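MtN3/saliva family (Thermodesulfovibrio yellowstonii, PDB 4RNG) is a bacterial SemiSWEET, a homologue of the SWEET transporters, and probably carries sugar across the membrane as a dimer of subunits with three transmembrane helices each. Local coordinates at the interface of chains A and B. Coordinates in Å, arbitrary orientation; residue numbers count along the deposited sequence, not the author numbering. Chains: chain A/B, MtN3/saliva family.

Contact 1: the interface of chains A and B. Residues chain A 19, 22-23, 25-26, 44; chain B 40, 42-43, 46-47.
Polar contact is concentrated at the start of the chain B helix 41-60. The side-chain carbonyl OE1 of A:Gln26 accepts the backbone N-H of B:Ser40 at 2.8 Å, with the donor standing above the amide plane, 29° out of it. A:Gln26 sets CG anti to its backbone N (chi1 -177°) and bends at chi2, so that its long amide reaches the main chain of the other subunit. B:Ser40 turns its hydroxyl OG back to accept the N-H of B:Met43 at 3.2 Å, nearly straight, as a classic N-cap serine closing the first turn of its helix.

The apolar contact centres on B:Met43, whose chain is extended beyond CG. Its side chain crosses that of A:Gln26 obliquely, SD lying 3.6 Å from CB. The terminal CE lies 3.6 Å from CD2 of A:Leu23, which runs alongside and points the same way, and meets the ring of A:Phe44 tip to tip. An unbranched, pliable thioether can lie extended between these neighbours. A:Ala22 is small enough to let the B helix approach, its CB lying 3.9 Å from CB of B:Phe46. A:Pro25 sets its ring carbons against B:Ala42, and A:Thr19 touches the bent, poorly ordered B:Met47.

The patch lies where chain A's helix 7-22 gives way to helix 24-33, packed against the opening turns of helix 41-60 in chain B.

Contact 2: the interface of chains A and B. Residues chain A 49-51, 53-54, 56-57; chain B 11-12, 14-16, 18-19.
Both partners are regular helices here, A 41-60 against B 7-21, and glycines on each side (A:Gly50, B:Gly12, B:Gly16) keep ordinary helical torsions while letting the two backbones come close. A:Gly50 presents its bare CA to the branch methyl CG2 of B:Ile18, 3.6 Å away.

A:Trp54 makes the hydrogen bond and the ring packing. Its CG is anti to the carbonyl carbon, and the indole lies with one face on the chain B helix. The methyl CB of B:Ala15 sits over that face, 3.5 Å from the centroid of the five-membered ring, and the backbone N of B:Gly16 lies over the same face toward the rim. The small methyl of alanine and the bare backbone of glycine let the flat ring lie close to the helix.

A:Leu53, the residue with most surface buried in this patch, lies next to the indole: CB packs on the B:Ala15 methyl CB at 3.6 Å, and its chain crosses that of B:Ile14 obliquely, CD1 meeting CG2. A:Tyr57, with CG anti to its backbone N (chi1 176°), lays the CD1 side of its ring face over CA of B:Gly12, CD1 lying 3.5 Å from it.

B:Thr19 has its hydroxyl in the crowded position between N and carbonyl carbon (chi1 59°), leaving CG2 against the indole CD1 and the backbone of A:Gly50. The indole N-H of A:Trp54 thereby finds an acceptor at the ring's edge: NE1 reaches OG1 of B:Thr19 at 3.1 Å, almost perfectly straight (177° at H) and in the ring plane.

Contact 1: the interface of chains A and B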
ATOM      1  N   THR A  19      -0.767   6.975   4.249  1.00 17.37           N
ATOM      2  CA  THR A  19      -0.912   5.833   3.351  1.00 21.12           C
ATOM      3  C   THR A  19      -2.360   5.445   3.149  1.00 23.96           C
ATOM      4  O   THR A  19      -2.739   4.992   2.078  1.00 23.89           O
ATOM      5  CB  THR A  19      -0.124   4.593   3.819  1.00 22.07           C
ATOM      6  OG1 THR A  19      -0.550   4.199   5.132  1.00 25.79           O
ATOM      7  CG2 THR A  19       1.358   4.908   3.818  1.00 27.27           C
ATOM      8  N   ALA A  22      -3.895   7.934   0.722  1.00 25.49           N
ATOM      9  CA  ALA A  22      -3.241   7.778  -0.566  1.00 27.18           C
ATOM     10  C   ALA A  22      -4.016   6.841  -1.491  1.00 27.09           C
ATOM     11  O   ALA A  22      -3.899   6.942  -2.708  1.00 26.59           O
ATOM     12  CB  ALA A  22      -1.821   7.288  -0.377  1.00 17.67           C
ATOM     13  N   LEU A  23      -4.799   5.930  -0.927  1.00 18.86           N
ATOM     14  CA  LEU A  23      -5.596   5.039  -1.754  1.00 24.06           C
ATOM     15  C   LEU A  23      -6.780   5.756  -2.428  1.00 25.67           C
ATOM     16  O   LEU A  23      -7.240   5.354  -3.496  1.00 22.06           O
ATOM     17  CB  LEU A  23      -6.105   3.880  -0.915  1.00 25.14           C
ATOM     18  CG  LEU A  23      -5.005   2.949  -0.420  1.00 20.57           C
ATOM     19  CD1 LEU A  23      -5.530   2.125   0.741  1.00 19.32           C
ATOM     20  CD2 LEU A  23      -4.567   2.047  -1.549  1.00 19.10           C
ATOM     21  N   PRO A  25      -7.161   8.716  -4.149  1.00 20.32           N
ATOM     22  CA  PRO A  25      -7.081   9.169  -5.543  1.00 28.48           C
ATOM     23  C   PRO A  25      -7.234   8.070  -6.607  1.00 20.95           C
ATOM     24  O   PRO A  25      -7.755   8.363  -7.669  1.00 21.52           O
ATOM     25  CB  PRO A  25      -5.685   9.798  -5.624  1.00 27.36           C
ATOM     26  CG  PRO A  25      -5.422  10.273  -4.263  1.00 28.54           C
ATOM     27  CD  PRO A  25      -6.055   9.259  -3.341  1.00 28.25           C
ATOM     28  N   GLN A  26      -6.828   6.839  -6.330  1.00 20.69           N
ATOM     29  CA  GLN A  26      -6.976   5.789  -7.333  1.00 21.07           C
ATOM     30  C   GLN A  26      -8.444   5.453  -7.571  1.00 21.87           C
ATOM     31  O   GLN A  26      -8.850   5.229  -8.712  1.00 29.45           O
ATOM     32  CB  GLN A  26      -6.209   4.527  -6.935  1.00 26.70           C
ATOM     33  CG  GLN A  26      -6.271   3.431  -8.004  1.00 23.36           C
ATOM     34  CD  GLN A  26      -5.628   3.855  -9.297  1.00 22.59           C
ATOM     35  OE1 GLN A  26      -4.405   3.792  -9.447  1.00 25.66           O
ATOM     36  NE2 GLN A  26      -6.437   4.346 -10.222  1.00 22.59           N
ATOM     37  N   PHE A  44      -4.366  -5.323  -5.963  1.00 23.50           N
ATOM     38  CA  PHE A  44      -5.273  -4.925  -4.882  1.00 25.91           C
ATOM     39  C   PHE A  44      -5.863  -6.110  -4.130  1.00 21.39           C
ATOM     40  O   PHE A  44      -6.068  -6.045  -2.916  1.00 21.27           O
ATOM     41  CB  PHE A  44      -6.370  -4.033  -5.435  1.00 21.43           C
ATOM     42  CG  PHE A  44      -5.881  -2.673  -5.719  1.00 26.07           C
ATOM     43  CD1 PHE A  44      -5.625  -1.803  -4.685  1.00 20.53           C
ATOM     44  CD2 PHE A  44      -5.593  -2.288  -7.014  1.00 33.63           C
ATOM     45  CE1 PHE A  44      -5.138  -0.568  -4.930  1.00 20.19           C
ATOM     46  CE2 PHE A  44      -5.098  -1.045  -7.278  1.00 20.81           C
ATOM     47  CZ  PHE A  44      -4.868  -0.176  -6.231  1.00 35.45           C
TER
ATOM     48  N   SER B  40      -3.019   5.653 -10.929  1.00 20.59           N
ATOM     49  CA  SER B  40      -2.983   6.964 -10.288  1.00 25.12           C
ATOM     50  C   SER B  40      -1.613   7.322  -9.759  1.00 24.60           C
ATOM     51  O   SER B  40      -1.093   6.666  -8.870  1.00 33.53           O
ATOM     52  CB  SER B  40      -3.983   7.040  -9.136  1.00 30.19           C
ATOM     53  OG  SER B  40      -3.772   8.222  -8.383  1.00 23.88           O
ATOM     54  N   ALA B  42      -0.879  10.115  -8.139  1.00 18.85           N
ATOM     55  CA  ALA B  42      -1.033  10.717  -6.813  1.00 18.55           C
ATOM     56  C   ALA B  42      -0.947   9.660  -5.737  1.00 20.89           C
ATOM     57  O   ALA B  42      -0.238   9.832  -4.748  1.00 31.12           O
ATOM     58  CB  ALA B  42      -2.351  11.479  -6.705  1.00 19.03           C
ATOM     59  N   MET B  43      -1.666   8.565  -5.946  1.00 18.48           N
ATOM     60  CA  MET B  43      -1.684   7.462  -5.005  1.00 18.27           C
ATOM     61  C   MET B  43      -0.271   6.987  -4.689  1.00 19.85           C
ATOM     62  O   MET B  43       0.074   6.780  -3.523  1.00 20.21           O
ATOM     63  CB  MET B  43      -2.530   6.292  -5.530  1.00 18.70           C
ATOM     64  CG  MET B  43      -2.356   5.042  -4.685  1.00 18.50           C
ATOM     65  SD  MET B  43      -3.186   3.573  -5.284  1.00 38.34           S
ATOM     66  CE  MET B  43      -2.321   2.319  -4.337  1.00 61.01           C
ATOM     67  N   PHE B  46       2.034   9.798  -2.801  1.00 21.99           N
ATOM     68  CA  PHE B  46       1.753   9.884  -1.386  1.00 22.49           C
ATOM     69  C   PHE B  46       1.996   8.559  -0.658  1.00 16.54           C
ATOM     70  O   PHE B  46       2.321   8.563   0.523  1.00 20.23           O
ATOM     71  CB  PHE B  46       0.335  10.404  -1.194  1.00 22.32           C
ATOM     72  CG  PHE B  46       0.210  11.873  -1.496  1.00 22.73           C
ATOM     73  CD1 PHE B  46       0.707  12.817  -0.619  1.00 24.04           C
ATOM     74  CD2 PHE B  46      -0.377  12.304  -2.669  1.00 27.77           C
ATOM     75  CE1 PHE B  46       0.614  14.164  -0.901  1.00 29.23           C
ATOM     76  CE2 PHE B  46      -0.477  13.653  -2.954  1.00 33.85           C
ATOM     77  CZ  PHE B  46       0.021  14.582  -2.069  1.00 34.89           C
ATOM     78  N   MET B  47       1.805   7.433  -1.344  1.00 16.64           N
ATOM     79  CA  MET B  47       2.106   6.143  -0.743  1.00 25.97           C
ATOM     80  C   MET B  47       3.584   6.131  -0.339  1.00 31.11           C
ATOM     81  O   MET B  47       3.924   5.751   0.782  1.00 16.07           O
ATOM     82  CB  MET B  47       1.835   4.975  -1.704  1.00 26.30           C
ATOM     83  CG  MET B  47       0.493   4.279  -1.532  1.00 37.41           C
ATOM     84  SD  MET B  47       0.057   3.923   0.184  1.00 70.60           S
ATOM     85  CE  MET B  47       1.279   2.695   0.607  1.00 74.06           C
TER

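Contact 2: the interface of chains A and B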
ATOM      1  N   ILE A  49      -5.442  -8.913   1.216  1.00 21.44           N
ATOM      2  CA  ILE A  49      -5.025 -10.038   2.043  1.00 25.60           C
ATOM      3  C   ILE A  49      -3.891  -9.647   2.981  1.00 27.80           C
ATOM      4  O   ILE A  49      -3.974  -9.881   4.185  1.00 31.90           O
ATOM      5  CB  ILE A  49      -4.563 -11.227   1.186  1.00 29.51           C
ATOM      6  CG1 ILE A  49      -5.723 -11.784   0.362  1.00 28.24           C
ATOM      7  CG2 ILE A  49      -4.002 -12.317   2.065  1.00 21.93           C
ATOM      8  CD1 ILE A  49      -5.289 -12.721  -0.722  1.00 22.65           C
ATOM      9  N   GLY A  50      -2.849  -9.032   2.431  1.00 26.95           N
ATOM     10  CA  GLY A  50      -1.723  -8.583   3.233  1.00 19.99           C
ATOM     11  C   GLY A  50      -2.078  -7.563   4.303  1.00 19.92           C
ATOM     12  O   GLY A  50      -1.659  -7.667   5.431  1.00 19.94           O
ATOM     13  N   ILE A  51      -2.862  -6.567   3.942  1.00 19.90           N
ATOM     14  CA  ILE A  51      -3.278  -5.542   4.891  1.00 25.11           C
ATOM     15  C   ILE A  51      -4.155  -6.147   5.990  1.00 28.78           C
ATOM     16  O   ILE A  51      -4.085  -5.748   7.160  1.00 27.87           O
ATOM     17  CB  ILE A  51      -4.023  -4.402   4.180  1.00 19.85           C
ATOM     18  CG1 ILE A  51      -3.021  -3.570   3.391  1.00 26.25           C
ATOM     19  CG2 ILE A  51      -4.770  -3.521   5.175  1.00 22.26           C
ATOM     20  CD1 ILE A  51      -3.619  -2.368   2.736  1.00 28.67           C
ATOM     21  N   LEU A  53      -3.710  -9.092   7.141  1.00 21.33           N
ATOM     22  CA  LEU A  53      -2.705  -9.652   8.049  1.00 21.32           C
ATOM     23  C   LEU A  53      -1.969  -8.618   8.873  1.00 20.95           C
ATOM     24  O   LEU A  53      -1.584  -8.885  10.007  1.00 21.21           O
ATOM     25  CB  LEU A  53      -1.686 -10.493   7.295  1.00 21.09           C
ATOM     26  CG  LEU A  53      -2.171 -11.883   6.979  1.00 28.93           C
ATOM     27  CD1 LEU A  53      -1.050 -12.645   6.317  1.00 37.60           C
ATOM     28  CD2 LEU A  53      -2.553 -12.526   8.274  1.00 28.04           C
ATOM     29  N   TRP A  54      -1.720  -7.458   8.292  1.00 20.41           N
ATOM     30  CA  TRP A  54      -1.094  -6.391   9.043  1.00 20.12           C
ATOM     31  C   TRP A  54      -1.987  -5.989  10.211  1.00 20.60           C
ATOM     32  O   TRP A  54      -1.503  -5.652  11.281  1.00 20.68           O
ATOM     33  CB  TRP A  54      -0.800  -5.192   8.147  1.00 23.50           C
ATOM     34  CG  TRP A  54       0.503  -5.248   7.353  1.00 19.00           C
ATOM     35  CD1 TRP A  54       0.629  -5.235   5.997  1.00 18.73           C
ATOM     36  CD2 TRP A  54       1.837  -5.295   7.886  1.00 26.05           C
ATOM     37  NE1 TRP A  54       1.960  -5.271   5.642  1.00 18.79           N
ATOM     38  CE2 TRP A  54       2.719  -5.313   6.766  1.00 24.31           C
ATOM     39  CE3 TRP A  54       2.374  -5.345   9.166  1.00 28.88           C
ATOM     40  CZ2 TRP A  54       4.109  -5.364   6.926  1.00 26.78           C
ATOM     41  CZ3 TRP A  54       3.758  -5.402   9.314  1.00 24.28           C
ATOM     42  CH2 TRP A  54       4.610  -5.401   8.193  1.00 20.85           C
ATOM     43  N   PHE A  56      -4.040  -8.074  11.923  1.00 29.93           N
ATOM     44  CA  PHE A  56      -3.763  -9.088  12.958  1.00 33.73           C
ATOM     45  C   PHE A  56      -2.492  -8.773  13.707  1.00 30.67           C
ATOM     46  O   PHE A  56      -2.415  -8.897  14.921  1.00 27.47           O
ATOM     47  CB  PHE A  56      -3.543 -10.495  12.396  1.00 40.37           C
ATOM     48  CG  PHE A  56      -4.749 -11.164  11.869  1.00 40.87           C
ATOM     49  CD1 PHE A  56      -6.003 -10.826  12.296  1.00 44.06           C
ATOM     50  CD2 PHE A  56      -4.607 -12.215  10.978  1.00 49.09           C
ATOM     51  CE1 PHE A  56      -7.102 -11.500  11.804  1.00 47.92           C
ATOM     52  CE2 PHE A  56      -5.701 -12.886  10.478  1.00 49.45           C
ATOM     53  CZ  PHE A  56      -6.952 -12.523  10.891  1.00 49.07           C
ATOM     54  N   TYR A  57      -1.461  -8.468  12.935  1.00 29.77           N
ATOM     55  CA  TYR A  57      -0.166  -8.102  13.478  1.00 31.87           C
ATOM     56  C   TYR A  57      -0.278  -6.929  14.449  1.00 28.89           C
ATOM     57  O   TYR A  57       0.258  -6.979  15.564  1.00 28.23           O
ATOM     58  CB  TYR A  57       0.797  -7.772  12.337  1.00 26.57           C
ATOM     59  CG  TYR A  57       2.149  -7.296  12.781  1.00 26.16           C
ATOM     60  CD1 TYR A  57       3.073  -8.187  13.306  1.00 33.15           C
ATOM     61  CD2 TYR A  57       2.512  -5.965  12.671  1.00 22.03           C
ATOM     62  CE1 TYR A  57       4.323  -7.766  13.713  1.00 27.24           C
ATOM     63  CE2 TYR A  57       3.751  -5.538  13.075  1.00 26.14           C
ATOM     64  CZ  TYR A  57       4.653  -6.446  13.601  1.00 27.60           C
ATOM     65  OH  TYR A  57       5.900  -6.040  14.015  1.00 32.48           O
TER
ATOM     66  N   ILE B  11       3.859 -13.483  11.697  1.00 26.92           N
ATOM     67  CA  ILE B  11       2.696 -12.857  11.072  1.00 33.83           C
ATOM     68  C   ILE B  11       3.149 -11.583  10.367  1.00 35.83           C
ATOM     69  O   ILE B  11       2.772 -11.322   9.220  1.00 30.52           O
ATOM     70  CB  ILE B  11       1.591 -12.545  12.112  1.00 32.06           C
ATOM     71  CG1 ILE B  11       1.222 -13.830  12.881  1.00 40.82           C
ATOM     72  CG2 ILE B  11       0.376 -11.904  11.455  1.00 25.36           C
ATOM     73  CD1 ILE B  11      -0.203 -14.296  12.712  1.00 42.12           C
ATOM     74  N   GLY B  12       4.013 -10.828  11.037  1.00 33.32           N
ATOM     75  CA  GLY B  12       4.513  -9.583  10.493  1.00 27.27           C
ATOM     76  C   GLY B  12       5.256  -9.794   9.190  1.00 32.41           C
ATOM     77  O   GLY B  12       4.992  -9.093   8.211  1.00 26.71           O
ATOM     78  N   ILE B  14       5.014 -12.276   7.193  1.00 19.94           N
ATOM     79  CA  ILE B  14       4.061 -12.745   6.199  1.00 21.62           C
ATOM     80  C   ILE B  14       3.176 -11.614   5.659  1.00 26.11           C
ATOM     81  O   ILE B  14       2.966 -11.515   4.455  1.00 30.55           O
ATOM     82  CB  ILE B  14       3.195 -13.863   6.767  1.00 25.34           C
ATOM     83  CG1 ILE B  14       4.088 -15.061   7.083  1.00 28.60           C
ATOM     84  CG2 ILE B  14       2.083 -14.239   5.788  1.00 21.02           C
ATOM     85  CD1 ILE B  14       3.337 -16.306   7.404  1.00 38.70           C
ATOM     86  N   ALA B  15       2.665 -10.761   6.534  1.00 22.32           N
ATOM     87  CA  ALA B  15       1.916  -9.605   6.070  1.00 19.55           C
ATOM     88  C   ALA B  15       2.762  -8.761   5.095  1.00 23.59           C
ATOM     89  O   ALA B  15       2.303  -8.385   4.002  1.00 20.05           O
ATOM     90  CB  ALA B  15       1.452  -8.766   7.255  1.00 21.20           C
ATOM     91  N   GLY B  16       4.003  -8.497   5.494  1.00 18.64           N
ATOM     92  CA  GLY B  16       4.933  -7.696   4.722  1.00 18.12           C
ATOM     93  C   GLY B  16       5.409  -8.329   3.434  1.00 28.21           C
ATOM     94  O   GLY B  16       5.635  -7.638   2.431  1.00 31.99           O
ATOM     95  N   ILE B  18       3.586 -10.247   1.695  1.00 26.22           N
ATOM     96  CA  ILE B  18       2.426 -10.125   0.814  1.00 25.30           C
ATOM     97  C   ILE B  18       2.184  -8.689   0.323  1.00 22.04           C
ATOM     98  O   ILE B  18       1.933  -8.491  -0.857  1.00 18.98           O
ATOM     99  CB  ILE B  18       1.168 -10.661   1.493  1.00 23.94           C
ATOM    100  CG1 ILE B  18       1.327 -12.147   1.772  1.00 20.06           C
ATOM    101  CG2 ILE B  18      -0.043 -10.436   0.617  1.00 20.50           C
ATOM    102  CD1 ILE B  18       0.133 -12.752   2.426  1.00 20.65           C
ATOM    103  N   THR B  19       2.235  -7.690   1.204  1.00 18.47           N
ATOM    104  CA  THR B  19       1.934  -6.324   0.755  1.00 22.42           C
ATOM    105  C   THR B  19       3.018  -5.770  -0.164  1.00 18.60           C
ATOM    106  O   THR B  19       2.733  -5.043  -1.109  1.00 21.91           O
ATOM    107  CB  THR B  19       1.740  -5.344   1.932  1.00 34.20           C
ATOM    108  OG1 THR B  19       2.924  -5.305   2.748  1.00 37.92           O
ATOM    109  CG2 THR B  19       0.536  -5.763   2.764  1.00 34.59           C
TER

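Contact 1 and contact 2 lie about 19 Å apart, measured between the centres of their C-alpha atoms. Both share the pairing of the first helix (7-22 in A, 7-21 in B) with helix 41-60 of the other subunit, with the chains exchanged; contact 1 adds the start of helix 24-33 of A. Position 19 contributes to both, as A:Thr19 at the margin of contact 1 and as B:Thr19 in contact 2. Because the interface is two-fold symmetric, each patch recurs with the chains swapped, so every such helix pair is held at two levels along its length. This extended pairing fits a transporter assembled from two subunits.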